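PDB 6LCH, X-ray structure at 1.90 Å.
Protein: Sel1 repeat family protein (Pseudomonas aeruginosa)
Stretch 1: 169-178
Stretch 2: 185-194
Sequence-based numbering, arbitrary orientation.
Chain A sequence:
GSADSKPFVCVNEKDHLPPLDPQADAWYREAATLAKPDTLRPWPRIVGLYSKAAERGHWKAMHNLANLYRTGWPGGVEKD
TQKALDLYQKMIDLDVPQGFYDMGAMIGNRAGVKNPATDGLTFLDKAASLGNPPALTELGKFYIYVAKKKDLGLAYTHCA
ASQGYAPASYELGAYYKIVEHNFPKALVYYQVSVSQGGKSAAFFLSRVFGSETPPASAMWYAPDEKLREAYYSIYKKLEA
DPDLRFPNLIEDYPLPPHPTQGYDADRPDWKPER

Stretch 1, residues 169-178: SYELGAYYKI
Stretch 2 (185-194) KALVYYQVSV

Two helices, 169-178 and 185-194, pack nearly antiparallel (167°), their axes only 7.3 Å apart, burying 628 Å² in total. Both keep helical phi/psi mostly near -63/-43, with Ile-178 at -97/-45 and Tyr-189 at -78/-35, and i to i+4 hydrogen bonds, weak from Tyr-189 N to Lys-185 O (3.4 Å); no clear hydrogen bond joins them directly, so shape does the work. The register sets Gly-173 CA 4.0 Å from Ala-186 CA and Ser-169 CA 4.9 Å from Ser-193 CA. Small residues permit this closeness: Ala-186 CB lies 3.3 Å from Gly-173 O, and Ser-169 CB 3.8 Å from Ser-193 CB. At Gly-173 an ideal CB would fall 2.8 Å from Tyr-190 CD2, a clash; instead its bare CA sits 3.9 Å from the Tyr-190 ring centroid, over the face. Tyr-190 (chi1 m, -78°; chi2 -62°) is a knob among Tyr-170, Gly-173, Ala-174 and Lys-177. Its edge meets the face of Tyr-170 (chi1 t, chi2 92°), centroids 5.3 Å apart, planes at 73°. One water bridges Tyr-190 OH (2.5 Å) and Lys-177 NZ (3.0 Å), the lysine running t, t, p, t. Tyr-189 (m, -87°; chi2 124°) fills the hollow of Ser-169, Leu-172, Gly-173 and Tyr-176; Leu-172 CD2 (m, p) covers its face, 3.8 Å from the ring centroid. Tyr-176 (m, -85°; chi2 -70°) meets Tyr-189 rim to rim, planes at 11°, while Lys-185 CD lies 3.7 Å from the Tyr-176 ring centroid.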

# COMPACT_ATOMS: atom_id res chain seq x y z
N SER A 169 -6.79 1.26 -3.97
CA SER A 169 -8.04 2.01 -4.03
C SER A 169 -7.78 3.49 -4.25
O SER A 169 -8.62 4.18 -4.84
CB SER A 169 -8.84 1.79 -2.74
OG SER A 169 -9.37 0.48 -2.68
N TYR A 170 -6.64 4.00 -3.78
CA TYR A 170 -6.25 5.38 -4.08
C TYR A 170 -6.02 5.56 -5.57
O TYR A 170 -6.46 6.55 -6.16
CB TYR A 170 -5.00 5.77 -3.28
CG TYR A 170 -4.53 7.19 -3.54
CD1 TYR A 170 -4.96 8.24 -2.75
CD2 TYR A 170 -3.64 7.47 -4.57
CE1 TYR A 170 -4.53 9.54 -2.97
CE2 TYR A 170 -3.21 8.76 -4.81
CZ TYR A 170 -3.66 9.79 -4.01
OH TYR A 170 -3.22 11.07 -4.24
N GLU A 171 -5.30 4.62 -6.19
CA GLU A 171 -5.08 4.68 -7.63
C GLU A 171 -6.38 4.55 -8.40
O GLU A 171 -6.49 5.06 -9.52
CB GLU A 171 -4.10 3.59 -8.06
CG GLU A 171 -2.70 3.73 -7.48
CD GLU A 171 -2.03 5.03 -7.90
OE1 GLU A 171 -2.03 5.34 -9.11
OE2 GLU A 171 -1.51 5.74 -7.01
N LEU A 172 -7.37 3.87 -7.83
CA LEU A 172 -8.70 3.84 -8.43
C LEU A 172 -9.31 5.23 -8.46
O LEU A 172 -9.74 5.71 -9.52
CB LEU A 172 -9.61 2.89 -7.64
CG LEU A 172 -9.48 1.41 -7.96
CD1 LEU A 172 -8.03 1.04 -8.15
CD2 LEU A 172 -10.11 0.64 -6.83
N GLY A 173 -9.38 5.88 -7.30
CA GLY A 173 -9.88 7.25 -7.25
C GLY A 173 -9.14 8.16 -8.21
O GLY A 173 -9.76 8.91 -8.96
N ALA A 174 -7.80 8.09 -8.20
CA ALA A 174 -7.01 8.87 -9.14
C ALA A 174 -7.42 8.58 -10.57
O ALA A 174 -7.60 9.50 -11.38
CB ALA A 174 -5.52 8.59 -8.94
N TYR A 175 -7.60 7.30 -10.91
CA TYR A 175 -7.97 6.94 -12.27
C TYR A 175 -9.30 7.57 -12.66
O TYR A 175 -9.40 8.23 -13.71
CB TYR A 175 -8.06 5.42 -12.41
CG TYR A 175 -8.66 5.00 -13.73
CD1 TYR A 175 -7.90 4.99 -14.89
CD2 TYR A 175 -9.99 4.62 -13.83
CE1 TYR A 175 -8.44 4.62 -16.10
CE2 TYR A 175 -10.55 4.24 -15.03
CZ TYR A 175 -9.76 4.25 -16.17
OH TYR A 175 -10.31 3.87 -17.37
N TYR A 176 -10.33 7.40 -11.83
CA TYR A 176 -11.65 7.91 -12.17
C TYR A 176 -11.66 9.43 -12.22
O TYR A 176 -12.32 10.02 -13.09
CB TYR A 176 -12.68 7.40 -11.18
CG TYR A 176 -13.18 6.04 -11.56
CD1 TYR A 176 -14.00 5.87 -12.67
CD2 TYR A 176 -12.81 4.91 -10.84
CE1 TYR A 176 -14.45 4.63 -13.04
CE2 TYR A 176 -13.26 3.66 -11.21
CZ TYR A 176 -14.08 3.53 -12.30
OH TYR A 176 -14.54 2.29 -12.69
N LYS A 177 -10.95 10.07 -11.30
CA LYS A 177 -10.88 11.53 -11.30
C LYS A 177 -10.20 12.05 -12.55
O LYS A 177 -10.67 13.00 -13.19
CB LYS A 177 -10.13 12.01 -10.05
CG LYS A 177 -9.92 13.52 -10.02
CD LYS A 177 -9.13 13.94 -8.79
CE LYS A 177 -7.67 13.54 -8.92
NZ LYS A 177 -6.84 14.15 -7.85
N ILE A 178 -9.09 11.43 -12.94
CA ILE A 178 -8.18 11.98 -13.93
C ILE A 178 -8.44 11.43 -15.33
O ILE A 178 -8.48 12.18 -16.30
CB ILE A 178 -6.72 11.74 -13.48
CG1 ILE A 178 -6.43 12.55 -12.21
CG2 ILE A 178 -5.75 12.11 -14.55
CD1 ILE A 178 -5.47 11.89 -11.27
N LYS A 185 -17.59 9.01 -8.61
CA LYS A 185 -17.03 7.66 -8.53
C LYS A 185 -15.60 7.70 -8.01
O LYS A 185 -15.16 6.76 -7.34
CB LYS A 185 -17.08 6.99 -9.90
CG LYS A 185 -16.78 5.50 -9.86
CD LYS A 185 -17.25 4.83 -11.14
CE LYS A 185 -18.21 3.70 -10.85
NZ LYS A 185 -18.81 3.19 -12.11
N ALA A 186 -14.86 8.76 -8.32
CA ALA A 186 -13.52 8.92 -7.76
C ALA A 186 -13.59 9.09 -6.25
O ALA A 186 -12.79 8.50 -5.51
CB ALA A 186 -12.82 10.11 -8.40
N LEU A 187 -14.55 9.88 -5.77
CA LEU A 187 -14.69 10.11 -4.34
C LEU A 187 -15.06 8.83 -3.60
O LEU A 187 -14.66 8.65 -2.45
CB LEU A 187 -15.74 11.20 -4.09
CG LEU A 187 -15.64 12.02 -2.81
CD1 LEU A 187 -14.33 12.80 -2.75
CD2 LEU A 187 -16.83 12.96 -2.69
N VAL A 188 -15.84 7.95 -4.23
CA VAL A 188 -16.19 6.68 -3.61
C VAL A 188 -14.93 5.87 -3.33
O VAL A 188 -14.76 5.29 -2.25
CB VAL A 188 -17.18 5.90 -4.49
CG1 VAL A 188 -17.27 4.44 -4.04
CG2 VAL A 188 -18.55 6.56 -4.47
N TYR A 189 -14.01 5.84 -4.30
CA TYR A 189 -12.82 5.00 -4.19
C TYR A 189 -11.76 5.62 -3.28
O TYR A 189 -11.04 4.89 -2.59
CB TYR A 189 -12.26 4.72 -5.57
CG TYR A 189 -12.89 3.52 -6.22
CD1 TYR A 189 -13.51 3.60 -7.45
CD2 TYR A 189 -12.88 2.29 -5.57
CE1 TYR A 189 -14.09 2.48 -8.04
CE2 TYR A 189 -13.46 1.18 -6.13
CZ TYR A 189 -14.05 1.28 -7.37
OH TYR A 189 -14.62 0.16 -7.92
N TYR A 190 -11.63 6.95 -3.29
CA TYR A 190 -10.77 7.59 -2.31
C TYR A 190 -11.23 7.28 -0.90
O TYR A 190 -10.41 7.06 0.00
CB TYR A 190 -10.74 9.10 -2.53
CG TYR A 190 -9.87 9.59 -3.68
CD1 TYR A 190 -8.50 9.36 -3.70
CD2 TYR A 190 -10.43 10.29 -4.74
CE1 TYR A 190 -7.71 9.81 -4.75
CE2 TYR A 190 -9.65 10.74 -5.79
CZ TYR A 190 -8.30 10.51 -5.79
OH TYR A 190 -7.54 10.97 -6.84
N GLN A 191 -12.55 7.26 -0.68
CA GLN A 191 -13.07 6.97 0.65
C GLN A 191 -12.79 5.53 1.05
O GLN A 191 -12.36 5.26 2.18
CB GLN A 191 -14.58 7.26 0.70
CG GLN A 191 -15.10 7.37 2.13
CD GLN A 191 -16.62 7.30 2.22
OE1 GLN A 191 -17.27 6.75 1.34
NE2 GLN A 191 -17.17 7.86 3.29
N VAL A 192 -13.02 4.58 0.13
CA VAL A 192 -12.68 3.18 0.40
C VAL A 192 -11.21 3.06 0.77
O VAL A 192 -10.85 2.30 1.68
CB VAL A 192 -13.04 2.31 -0.81
CG1 VAL A 192 -12.36 0.95 -0.71
CG2 VAL A 192 -14.54 2.15 -0.93
N SER A 193 -10.35 3.81 0.09
CA SER A 193 -8.93 3.83 0.42
C SER A 193 -8.71 4.25 1.87
O SER A 193 -7.90 3.65 2.58
CB SER A 193 -8.19 4.77 -0.53
OG SER A 193 -6.80 4.75 -0.29
N VAL A 194 -9.44 5.27 2.33
CA VAL A 194 -9.32 5.72 3.71
C VAL A 194 -9.70 4.59 4.67
O VAL A 194 -8.96 4.29 5.62
CB VAL A 194 -10.18 6.97 3.95
CG1 VAL A 194 -10.08 7.40 5.41
CG2 VAL A 194 -9.76 8.09 3.02
O HOH W 1 -5.29 11.59 -7.76